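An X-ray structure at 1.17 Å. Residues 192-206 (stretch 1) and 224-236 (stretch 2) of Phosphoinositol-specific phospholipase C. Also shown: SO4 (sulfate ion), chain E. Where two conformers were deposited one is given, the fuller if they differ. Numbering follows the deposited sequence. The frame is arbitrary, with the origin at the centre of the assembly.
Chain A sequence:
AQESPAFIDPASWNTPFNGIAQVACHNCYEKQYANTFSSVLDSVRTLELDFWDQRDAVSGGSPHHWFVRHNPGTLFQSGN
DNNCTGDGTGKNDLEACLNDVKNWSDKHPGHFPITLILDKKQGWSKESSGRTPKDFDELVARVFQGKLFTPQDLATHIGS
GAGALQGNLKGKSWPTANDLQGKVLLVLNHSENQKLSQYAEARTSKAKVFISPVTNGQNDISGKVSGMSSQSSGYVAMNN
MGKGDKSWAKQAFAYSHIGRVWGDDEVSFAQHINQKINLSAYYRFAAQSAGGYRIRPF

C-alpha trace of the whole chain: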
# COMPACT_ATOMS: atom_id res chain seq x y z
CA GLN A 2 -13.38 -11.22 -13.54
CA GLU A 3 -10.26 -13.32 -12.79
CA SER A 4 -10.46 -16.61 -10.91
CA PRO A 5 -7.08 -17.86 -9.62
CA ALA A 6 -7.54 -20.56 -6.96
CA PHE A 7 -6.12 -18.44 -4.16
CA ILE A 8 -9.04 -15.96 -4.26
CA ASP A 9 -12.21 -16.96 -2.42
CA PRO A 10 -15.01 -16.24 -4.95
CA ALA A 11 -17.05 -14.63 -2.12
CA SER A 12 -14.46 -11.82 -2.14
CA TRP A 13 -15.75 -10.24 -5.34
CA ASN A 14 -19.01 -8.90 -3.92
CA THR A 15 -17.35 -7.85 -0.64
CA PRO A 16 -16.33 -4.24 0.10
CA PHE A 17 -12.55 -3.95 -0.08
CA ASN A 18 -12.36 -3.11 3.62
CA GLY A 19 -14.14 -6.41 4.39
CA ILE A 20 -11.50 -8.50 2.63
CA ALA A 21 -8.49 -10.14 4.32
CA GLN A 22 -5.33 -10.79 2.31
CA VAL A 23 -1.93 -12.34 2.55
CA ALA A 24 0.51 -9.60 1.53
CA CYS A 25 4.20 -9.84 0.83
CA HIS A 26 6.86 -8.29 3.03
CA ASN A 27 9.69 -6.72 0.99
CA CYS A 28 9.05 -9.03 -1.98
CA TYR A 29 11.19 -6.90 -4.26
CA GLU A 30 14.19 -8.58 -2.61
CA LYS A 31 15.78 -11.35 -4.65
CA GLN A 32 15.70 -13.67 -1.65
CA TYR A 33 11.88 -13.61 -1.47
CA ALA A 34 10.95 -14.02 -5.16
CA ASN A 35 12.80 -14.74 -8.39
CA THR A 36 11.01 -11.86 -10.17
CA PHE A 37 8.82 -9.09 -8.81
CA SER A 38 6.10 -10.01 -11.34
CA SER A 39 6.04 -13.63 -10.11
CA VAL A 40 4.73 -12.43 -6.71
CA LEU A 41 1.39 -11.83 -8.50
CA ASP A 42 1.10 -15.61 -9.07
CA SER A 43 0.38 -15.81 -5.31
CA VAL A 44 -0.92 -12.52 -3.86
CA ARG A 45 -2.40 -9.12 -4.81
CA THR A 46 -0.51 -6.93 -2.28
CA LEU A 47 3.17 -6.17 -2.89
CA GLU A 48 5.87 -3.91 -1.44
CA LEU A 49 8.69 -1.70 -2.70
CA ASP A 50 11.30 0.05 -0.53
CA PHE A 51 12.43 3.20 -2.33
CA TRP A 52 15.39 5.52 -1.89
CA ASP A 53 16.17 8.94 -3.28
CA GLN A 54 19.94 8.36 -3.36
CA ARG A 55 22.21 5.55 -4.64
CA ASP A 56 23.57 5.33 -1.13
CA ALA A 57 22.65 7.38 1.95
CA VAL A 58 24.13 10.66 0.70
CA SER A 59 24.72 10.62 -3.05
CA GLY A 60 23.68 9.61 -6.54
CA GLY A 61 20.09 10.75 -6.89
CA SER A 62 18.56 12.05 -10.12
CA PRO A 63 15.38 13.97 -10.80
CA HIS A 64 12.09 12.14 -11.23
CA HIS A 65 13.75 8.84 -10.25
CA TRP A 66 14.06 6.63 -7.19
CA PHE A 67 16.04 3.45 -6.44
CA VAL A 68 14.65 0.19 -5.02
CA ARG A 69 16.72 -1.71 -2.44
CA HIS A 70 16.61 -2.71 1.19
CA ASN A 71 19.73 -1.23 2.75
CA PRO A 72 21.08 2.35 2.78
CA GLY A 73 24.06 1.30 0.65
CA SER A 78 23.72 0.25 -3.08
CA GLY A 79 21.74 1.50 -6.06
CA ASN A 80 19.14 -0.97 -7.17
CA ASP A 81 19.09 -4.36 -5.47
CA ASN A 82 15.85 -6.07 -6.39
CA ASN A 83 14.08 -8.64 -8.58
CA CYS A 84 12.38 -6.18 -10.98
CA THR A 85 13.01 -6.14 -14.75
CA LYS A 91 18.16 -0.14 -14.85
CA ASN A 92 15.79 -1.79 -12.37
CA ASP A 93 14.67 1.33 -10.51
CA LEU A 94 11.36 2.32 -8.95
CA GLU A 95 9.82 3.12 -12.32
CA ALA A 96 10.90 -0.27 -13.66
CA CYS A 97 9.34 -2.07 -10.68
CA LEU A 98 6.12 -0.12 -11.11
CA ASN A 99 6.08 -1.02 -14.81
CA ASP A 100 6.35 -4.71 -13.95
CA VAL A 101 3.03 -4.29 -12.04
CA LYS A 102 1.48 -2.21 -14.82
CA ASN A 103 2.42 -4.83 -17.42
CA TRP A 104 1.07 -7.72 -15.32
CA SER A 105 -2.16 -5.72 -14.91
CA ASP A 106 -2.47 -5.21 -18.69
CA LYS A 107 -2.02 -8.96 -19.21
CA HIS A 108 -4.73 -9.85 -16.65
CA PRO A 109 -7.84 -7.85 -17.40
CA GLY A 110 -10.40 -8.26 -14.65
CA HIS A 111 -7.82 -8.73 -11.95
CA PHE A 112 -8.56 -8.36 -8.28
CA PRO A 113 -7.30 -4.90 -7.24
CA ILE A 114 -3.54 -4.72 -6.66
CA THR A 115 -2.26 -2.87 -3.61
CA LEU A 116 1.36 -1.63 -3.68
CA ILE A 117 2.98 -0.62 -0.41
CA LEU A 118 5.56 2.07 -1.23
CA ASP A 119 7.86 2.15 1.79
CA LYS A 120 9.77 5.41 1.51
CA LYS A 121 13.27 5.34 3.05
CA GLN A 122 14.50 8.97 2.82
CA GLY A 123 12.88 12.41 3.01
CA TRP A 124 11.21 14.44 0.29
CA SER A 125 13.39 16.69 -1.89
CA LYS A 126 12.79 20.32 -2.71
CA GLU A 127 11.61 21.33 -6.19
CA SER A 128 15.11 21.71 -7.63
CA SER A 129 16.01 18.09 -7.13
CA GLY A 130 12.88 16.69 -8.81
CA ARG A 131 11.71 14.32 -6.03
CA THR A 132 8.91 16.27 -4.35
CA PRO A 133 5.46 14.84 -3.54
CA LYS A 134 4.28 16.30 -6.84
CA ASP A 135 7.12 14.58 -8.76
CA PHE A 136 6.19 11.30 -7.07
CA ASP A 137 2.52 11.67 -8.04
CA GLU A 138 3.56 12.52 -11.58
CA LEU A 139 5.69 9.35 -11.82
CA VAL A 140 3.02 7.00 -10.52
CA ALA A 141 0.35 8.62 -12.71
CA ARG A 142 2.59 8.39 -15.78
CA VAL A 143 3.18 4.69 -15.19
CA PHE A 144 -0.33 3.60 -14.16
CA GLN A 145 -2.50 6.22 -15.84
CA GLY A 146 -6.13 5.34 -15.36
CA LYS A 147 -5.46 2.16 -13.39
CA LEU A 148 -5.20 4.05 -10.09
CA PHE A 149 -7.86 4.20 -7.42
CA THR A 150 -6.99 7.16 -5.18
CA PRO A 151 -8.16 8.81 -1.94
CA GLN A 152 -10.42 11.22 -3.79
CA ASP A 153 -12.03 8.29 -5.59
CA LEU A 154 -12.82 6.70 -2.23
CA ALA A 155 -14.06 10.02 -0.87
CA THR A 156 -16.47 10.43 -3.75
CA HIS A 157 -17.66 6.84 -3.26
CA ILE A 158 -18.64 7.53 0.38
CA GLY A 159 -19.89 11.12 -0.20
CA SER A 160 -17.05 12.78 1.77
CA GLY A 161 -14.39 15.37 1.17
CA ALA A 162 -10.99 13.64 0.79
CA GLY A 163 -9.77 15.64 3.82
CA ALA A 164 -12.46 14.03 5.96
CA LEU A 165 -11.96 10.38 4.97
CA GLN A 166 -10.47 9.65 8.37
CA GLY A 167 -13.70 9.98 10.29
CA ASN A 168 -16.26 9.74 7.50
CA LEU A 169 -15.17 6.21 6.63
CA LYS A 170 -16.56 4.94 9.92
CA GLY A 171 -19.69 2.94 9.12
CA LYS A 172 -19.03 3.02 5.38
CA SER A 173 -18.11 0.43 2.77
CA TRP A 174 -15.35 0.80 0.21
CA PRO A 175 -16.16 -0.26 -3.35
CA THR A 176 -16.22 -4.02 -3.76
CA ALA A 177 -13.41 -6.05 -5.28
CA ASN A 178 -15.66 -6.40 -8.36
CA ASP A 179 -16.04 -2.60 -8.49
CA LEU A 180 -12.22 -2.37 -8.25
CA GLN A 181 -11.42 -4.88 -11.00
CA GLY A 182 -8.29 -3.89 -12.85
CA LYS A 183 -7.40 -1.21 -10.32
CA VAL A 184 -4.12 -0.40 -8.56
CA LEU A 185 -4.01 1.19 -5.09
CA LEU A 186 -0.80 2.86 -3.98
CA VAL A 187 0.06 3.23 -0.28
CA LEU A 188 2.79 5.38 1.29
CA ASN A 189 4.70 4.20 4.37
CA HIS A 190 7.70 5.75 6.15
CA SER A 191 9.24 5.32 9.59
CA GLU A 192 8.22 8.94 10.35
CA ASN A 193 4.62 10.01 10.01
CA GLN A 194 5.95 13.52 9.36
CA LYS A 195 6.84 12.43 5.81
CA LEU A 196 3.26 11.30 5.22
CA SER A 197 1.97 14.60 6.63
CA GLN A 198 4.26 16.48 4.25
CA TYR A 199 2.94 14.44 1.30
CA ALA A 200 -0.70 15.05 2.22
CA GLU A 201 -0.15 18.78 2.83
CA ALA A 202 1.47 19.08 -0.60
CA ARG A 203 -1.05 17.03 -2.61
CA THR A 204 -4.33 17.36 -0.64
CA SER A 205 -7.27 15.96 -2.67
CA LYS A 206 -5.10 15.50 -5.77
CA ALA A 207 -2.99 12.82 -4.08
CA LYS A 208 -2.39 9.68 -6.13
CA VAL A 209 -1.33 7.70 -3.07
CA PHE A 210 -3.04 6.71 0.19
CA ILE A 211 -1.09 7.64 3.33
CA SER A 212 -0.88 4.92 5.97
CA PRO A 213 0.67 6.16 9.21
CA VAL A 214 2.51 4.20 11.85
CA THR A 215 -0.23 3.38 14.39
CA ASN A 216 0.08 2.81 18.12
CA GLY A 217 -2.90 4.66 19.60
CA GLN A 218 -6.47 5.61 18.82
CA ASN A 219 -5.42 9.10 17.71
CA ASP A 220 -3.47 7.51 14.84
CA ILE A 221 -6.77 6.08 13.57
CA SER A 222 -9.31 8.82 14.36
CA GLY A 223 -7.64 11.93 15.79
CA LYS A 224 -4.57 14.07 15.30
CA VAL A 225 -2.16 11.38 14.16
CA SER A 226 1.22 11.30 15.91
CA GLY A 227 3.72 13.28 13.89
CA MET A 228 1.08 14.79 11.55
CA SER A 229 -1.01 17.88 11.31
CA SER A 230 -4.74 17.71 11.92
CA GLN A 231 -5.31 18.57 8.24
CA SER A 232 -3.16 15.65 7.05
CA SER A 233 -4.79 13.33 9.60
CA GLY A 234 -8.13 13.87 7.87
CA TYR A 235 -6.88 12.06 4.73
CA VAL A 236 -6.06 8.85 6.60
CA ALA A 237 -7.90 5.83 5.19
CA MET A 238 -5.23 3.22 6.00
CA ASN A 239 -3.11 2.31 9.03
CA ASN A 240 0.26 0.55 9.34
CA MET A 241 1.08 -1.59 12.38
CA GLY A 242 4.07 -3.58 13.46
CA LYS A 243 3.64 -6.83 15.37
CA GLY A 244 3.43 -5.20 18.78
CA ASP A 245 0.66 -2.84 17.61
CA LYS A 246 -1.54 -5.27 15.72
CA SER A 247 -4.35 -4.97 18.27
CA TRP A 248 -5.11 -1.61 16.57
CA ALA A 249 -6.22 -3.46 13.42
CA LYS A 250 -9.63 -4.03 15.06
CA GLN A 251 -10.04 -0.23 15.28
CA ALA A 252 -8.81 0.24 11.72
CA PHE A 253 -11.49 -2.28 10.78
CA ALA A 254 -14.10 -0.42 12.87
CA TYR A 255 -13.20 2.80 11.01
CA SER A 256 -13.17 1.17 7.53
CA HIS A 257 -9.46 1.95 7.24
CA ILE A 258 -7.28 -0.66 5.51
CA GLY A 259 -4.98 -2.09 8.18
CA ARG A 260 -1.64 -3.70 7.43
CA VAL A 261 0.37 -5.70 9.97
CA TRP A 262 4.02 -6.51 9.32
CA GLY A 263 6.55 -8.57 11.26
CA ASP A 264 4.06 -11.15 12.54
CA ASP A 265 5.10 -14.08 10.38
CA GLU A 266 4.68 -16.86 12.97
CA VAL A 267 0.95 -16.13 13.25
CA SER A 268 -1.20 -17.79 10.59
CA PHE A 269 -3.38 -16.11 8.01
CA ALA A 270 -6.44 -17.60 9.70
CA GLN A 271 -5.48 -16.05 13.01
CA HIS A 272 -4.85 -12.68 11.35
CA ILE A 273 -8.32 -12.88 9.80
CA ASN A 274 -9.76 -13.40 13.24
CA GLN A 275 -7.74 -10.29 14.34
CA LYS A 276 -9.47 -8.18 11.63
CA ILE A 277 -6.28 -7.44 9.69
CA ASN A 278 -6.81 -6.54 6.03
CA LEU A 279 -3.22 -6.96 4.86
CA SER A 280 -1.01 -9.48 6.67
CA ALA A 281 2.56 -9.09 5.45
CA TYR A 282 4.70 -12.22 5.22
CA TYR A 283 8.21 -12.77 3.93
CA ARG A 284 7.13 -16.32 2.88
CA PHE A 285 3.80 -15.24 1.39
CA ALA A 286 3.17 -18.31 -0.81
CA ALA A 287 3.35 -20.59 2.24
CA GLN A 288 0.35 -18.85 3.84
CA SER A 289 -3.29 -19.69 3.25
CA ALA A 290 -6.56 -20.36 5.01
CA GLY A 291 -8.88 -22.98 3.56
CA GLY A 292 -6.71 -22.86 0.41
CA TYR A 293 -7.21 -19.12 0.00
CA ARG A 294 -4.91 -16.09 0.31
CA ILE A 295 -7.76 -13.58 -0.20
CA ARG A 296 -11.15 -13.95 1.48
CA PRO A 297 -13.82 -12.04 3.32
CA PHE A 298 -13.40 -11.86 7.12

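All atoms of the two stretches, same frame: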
# COMPACT_ATOMS: atom_id res chain seq x y z
N GLU A 192 8.65 7.67 9.72
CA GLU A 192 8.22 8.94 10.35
C GLU A 192 6.93 9.42 9.72
O GLU A 192 6.89 9.75 8.52
CB GLU A 192 9.28 10.01 10.16
CG GLU A 192 10.62 9.67 10.74
CD GLU A 192 11.70 10.61 10.26
OE1 GLU A 192 11.44 11.78 10.03
OE2 GLU A 192 12.85 10.18 10.17
N ASN A 193 5.88 9.50 10.53
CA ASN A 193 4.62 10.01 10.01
C ASN A 193 4.73 11.42 9.46
O ASN A 193 3.91 11.82 8.63
CB ASN A 193 3.54 9.95 11.08
CG ASN A 193 3.12 8.53 11.44
OD1 ASN A 193 3.35 7.60 10.67
ND2 ASN A 193 2.47 8.38 12.58
N GLN A 194 5.71 12.20 9.92
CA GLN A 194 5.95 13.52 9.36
C GLN A 194 6.06 13.50 7.83
O GLN A 194 5.59 14.43 7.18
CB GLN A 194 7.24 14.11 9.96
CG GLN A 194 7.16 14.54 11.40
CD GLN A 194 7.29 13.46 12.46
OE1 GLN A 194 7.30 12.20 12.18
NE2 GLN A 194 7.34 13.91 13.71
N LYS A 195 6.69 12.47 7.26
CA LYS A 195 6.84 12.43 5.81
C LYS A 195 5.51 12.22 5.11
O LYS A 195 5.31 12.71 4.00
CB LYS A 195 7.87 11.38 5.37
CG LYS A 195 9.31 11.86 5.35
CD LYS A 195 9.85 12.37 6.65
CE LYS A 195 11.34 12.69 6.54
NZ LYS A 195 11.91 13.29 7.75
N LEU A 196 4.60 11.48 5.74
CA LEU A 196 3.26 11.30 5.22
C LEU A 196 2.47 12.61 5.33
O LEU A 196 1.71 12.96 4.43
CB LEU A 196 2.52 10.17 5.95
CG LEU A 196 2.86 8.75 5.50
CD1 LEU A 196 4.30 8.40 5.32
CD2 LEU A 196 2.17 7.77 6.40
N SER A 197 2.64 13.33 6.45
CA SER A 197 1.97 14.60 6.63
C SER A 197 2.42 15.62 5.57
O SER A 197 1.60 16.36 5.03
CB SER A 197 2.22 15.11 8.03
OG SER A 197 1.36 16.21 8.32
N GLN A 198 3.71 15.59 5.27
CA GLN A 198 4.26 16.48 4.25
C GLN A 198 3.65 16.15 2.87
O GLN A 198 3.31 17.05 2.10
CB GLN A 198 5.76 16.34 4.20
CG GLN A 198 6.45 16.95 5.42
CD GLN A 198 7.83 16.37 5.69
OE1 GLN A 198 8.43 15.72 4.85
NE2 GLN A 198 8.35 16.65 6.84
N TYR A 199 3.55 14.86 2.56
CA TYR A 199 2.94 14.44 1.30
C TYR A 199 1.49 14.92 1.20
O TYR A 199 1.08 15.52 0.20
CB TYR A 199 3.06 12.92 1.16
CG TYR A 199 2.30 12.39 -0.03
CD1 TYR A 199 2.87 12.38 -1.31
CD2 TYR A 199 1.00 11.95 0.11
CE1 TYR A 199 2.15 11.96 -2.41
CE2 TYR A 199 0.26 11.50 -0.99
CZ TYR A 199 0.85 11.54 -2.25
OH TYR A 199 0.09 11.13 -3.31
N ALA A 200 0.70 14.68 2.24
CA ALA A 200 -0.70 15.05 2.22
C ALA A 200 -0.90 16.56 2.17
O ALA A 200 -1.81 17.06 1.50
CB ALA A 200 -1.45 14.45 3.40
N GLU A 201 -0.06 17.31 2.89
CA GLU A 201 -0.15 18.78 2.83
C GLU A 201 0.16 19.30 1.43
O GLU A 201 -0.45 20.27 0.98
CB GLU A 201 0.74 19.40 3.90
CG GLU A 201 0.12 19.20 5.26
CD GLU A 201 0.44 20.20 6.29
OE1 GLU A 201 1.48 20.91 6.11
OE2 GLU A 201 -0.37 20.20 7.26
N ALA A 202 1.09 18.66 0.75
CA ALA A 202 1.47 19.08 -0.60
C ALA A 202 0.39 18.74 -1.64
O ALA A 202 0.12 19.55 -2.52
CB ALA A 202 2.78 18.45 -1.00
N ARG A 203 -0.20 17.56 -1.54
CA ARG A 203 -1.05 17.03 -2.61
C ARG A 203 -2.54 17.17 -2.36
O ARG A 203 -3.32 17.12 -3.30
CB ARG A 203 -0.70 15.57 -2.91
CG ARG A 203 0.76 15.33 -3.30
CD ARG A 203 1.28 16.24 -4.38
NE ARG A 203 0.47 16.15 -5.59
CZ ARG A 203 0.16 17.17 -6.40
NH1 ARG A 203 0.56 18.42 -6.13
NH2 ARG A 203 -0.63 16.97 -7.42
N THR A 204 -2.93 17.26 -1.08
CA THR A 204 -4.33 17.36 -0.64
C THR A 204 -5.20 16.38 -1.43
O THR A 204 -4.87 15.20 -1.54
CB THR A 204 -4.81 18.81 -0.56
OG1 THR A 204 -4.82 19.42 -1.85
CG2 THR A 204 -3.96 19.61 0.41
N SER A 205 -6.31 16.85 -2.00
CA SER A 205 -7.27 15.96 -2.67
C SER A 205 -6.77 15.42 -4.01
O SER A 205 -7.39 14.52 -4.57
CB SER A 205 -8.60 16.68 -2.90
OG SER A 205 -8.41 17.80 -3.74
N LYS A 206 -5.69 15.98 -4.53
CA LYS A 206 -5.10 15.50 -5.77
C LYS A 206 -4.22 14.27 -5.59
O LYS A 206 -3.78 13.71 -6.58
CB LYS A 206 -4.30 16.61 -6.43
CG LYS A 206 -5.15 17.83 -6.77
N LYS A 224 -5.81 13.48 15.81
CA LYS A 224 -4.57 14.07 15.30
C LYS A 224 -3.51 12.97 15.39
O LYS A 224 -3.12 12.55 16.49
CB LYS A 224 -4.14 15.30 16.08
CG LYS A 224 -2.82 15.87 15.55
CD LYS A 224 -2.13 16.80 16.50
CE LYS A 224 -0.67 17.06 16.11
NZ LYS A 224 0.15 15.80 15.99
N VAL A 225 -3.10 12.49 14.23
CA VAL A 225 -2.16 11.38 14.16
C VAL A 225 -0.80 11.84 14.67
O VAL A 225 -0.36 12.96 14.38
CB VAL A 225 -2.07 10.90 12.70
CG1 VAL A 225 -1.02 9.83 12.50
CG2 VAL A 225 -3.42 10.40 12.21
N SER A 226 -0.11 10.98 15.42
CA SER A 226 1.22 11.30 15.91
C SER A 226 2.12 11.69 14.76
O SER A 226 2.17 11.02 13.72
CB SER A 226 1.81 10.07 16.59
OG SER A 226 0.96 9.62 17.63
N GLY A 227 2.81 12.82 14.90
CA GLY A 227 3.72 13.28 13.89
C GLY A 227 3.10 13.97 12.69
O GLY A 227 3.83 14.31 11.75
N MET A 228 1.77 14.16 12.68
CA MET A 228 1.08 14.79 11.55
C MET A 228 0.27 15.97 12.02
O MET A 228 -0.18 16.07 13.16
CB MET A 228 0.18 13.82 10.79
CG MET A 228 0.88 12.50 10.43
SD MET A 228 0.35 11.79 8.86
CE MET A 228 -1.41 11.73 9.13
N SER A 229 -0.02 16.84 11.06
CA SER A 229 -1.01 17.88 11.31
C SER A 229 -2.43 17.29 11.36
O SER A 229 -2.72 16.20 10.85
CB SER A 229 -0.97 18.92 10.20
OG SER A 229 -1.34 18.33 8.95
N SER A 230 -3.33 18.04 11.97
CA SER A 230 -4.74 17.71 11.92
C SER A 230 -5.26 17.63 10.46
O SER A 230 -6.00 16.72 10.08
CB SER A 230 -5.52 18.69 12.76
OG SER A 230 -6.87 18.35 12.72
N GLN A 231 -4.86 18.58 9.63
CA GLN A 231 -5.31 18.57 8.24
C GLN A 231 -4.88 17.27 7.53
O GLN A 231 -5.68 16.62 6.86
CB GLN A 231 -4.71 19.76 7.51
CG GLN A 231 -4.96 19.77 6.02
CD GLN A 231 -4.15 20.85 5.29
OE1 GLN A 231 -3.72 21.80 5.92
NE2 GLN A 231 -3.93 20.70 3.98
N SER A 232 -3.62 16.89 7.69
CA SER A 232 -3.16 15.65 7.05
C SER A 232 -3.84 14.42 7.62
O SER A 232 -4.11 13.43 6.90
CB SER A 232 -1.67 15.50 7.13
OG SER A 232 -1.08 16.50 6.33
N SER A 233 -4.11 14.44 8.92
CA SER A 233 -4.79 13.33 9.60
C SER A 233 -6.13 13.01 8.94
O SER A 233 -6.53 11.87 8.87
CB SER A 233 -4.98 13.65 11.05
OG SER A 233 -3.74 13.77 11.74
N GLY A 234 -6.81 14.06 8.47
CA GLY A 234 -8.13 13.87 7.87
C GLY A 234 -8.15 13.04 6.60
O GLY A 234 -9.19 12.52 6.24
N TYR A 235 -6.99 12.88 5.93
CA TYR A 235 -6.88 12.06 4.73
C TYR A 235 -6.65 10.59 5.01
O TYR A 235 -6.55 9.80 4.09
CB TYR A 235 -5.76 12.60 3.82
CG TYR A 235 -6.04 13.96 3.23
CD1 TYR A 235 -6.73 14.10 2.01
CD2 TYR A 235 -5.69 15.11 3.88
CE1 TYR A 235 -7.01 15.35 1.48
CE2 TYR A 235 -5.97 16.37 3.36
CZ TYR A 235 -6.65 16.48 2.17
OH TYR A 235 -6.98 17.70 1.63
N VAL A 236 -6.48 10.21 6.28
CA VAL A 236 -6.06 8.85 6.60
C VAL A 236 -7.20 7.84 6.42
O VAL A 236 -8.19 7.88 7.15
CB VAL A 236 -5.51 8.81 8.04
CG1 VAL A 236 -5.28 7.41 8.53
CG2 VAL A 236 -4.22 9.63 8.12
S SO4 E . -1.07 20.35 -9.16
O1 SO4 E . -0.52 20.55 -7.76
O2 SO4 E . -0.13 21.02 -10.11
O3 SO4 E . -1.11 18.88 -9.47
O4 SO4 E . -2.36 21.07 -9.40
O HOH W 1 -2.14 21.97 2.34
O HOH W 2 -2.16 22.54 8.56

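The helix of residues 193-203 packs against a loop and short helix in the second stretch, and the contact, burying 625 Å² in all, is largely polar. Four direct hydrogen bonds run along it. At one end the CA-to-CB bond of Asn-193 points toward the second stretch, and Asn-193 ND2 donates to Ser-226 O (2.9 Å) in the type II turn from Val-225 to Met-228; an amide suits this place because it can satisfy a backbone carbonyl. One helical turn on, Ser-197 OG accepts from Ser-229 N (3.1 Å), while Ser-232 OG donates to Ser-197 O (3.0 Å), a carbonyl that also receives Glu-201 N at 2.9 Å within its own helix. Serine's short side chain lets the backbones come close: the CA atoms of Ser-197 and Met-228 lie 5.0 Å apart.

Ser-229 does double duty. As N-cap, Ser-229 OG accepts from Ser-232 N (3.0 Å) and donates to Glu-201 OE2 (2.7 Å), the carboxylate reaching over although the CA-to-CB bond of Glu-201 points sideways.

Gly-227 fits both its positive phi and its crowded position: an ideal CB would stand 3.0 Å from Gln-194 OE1 and 3.3 Å from Asn-193 CB. Gly-227 O approaches Gln-194 CA at 3.3 Å in a CA-H...O contact.

Apolar packing adds to this. Met-228 SD lies 4.0 Å from Leu-196 CB, and small Ala-200 sets its CB 4.3 Å from Tyr-235 CD2. Ala-200 CB also packs closely against Ser-232 OG, at 3.6 Å. Tyr-235, with the largest covered area of any residue here, extends to Thr-204, its OH 3.3 Å from Thr-204 CB.

At the exposed margin water completes the contact. One molecule donates to Glu-201 O (2.8 Å) and accepts from Gln-231 NE2 (2.7 Å); another donates to Glu-201 OE2 and Gln-231 OE1, its oxygen 3.2 Å from each.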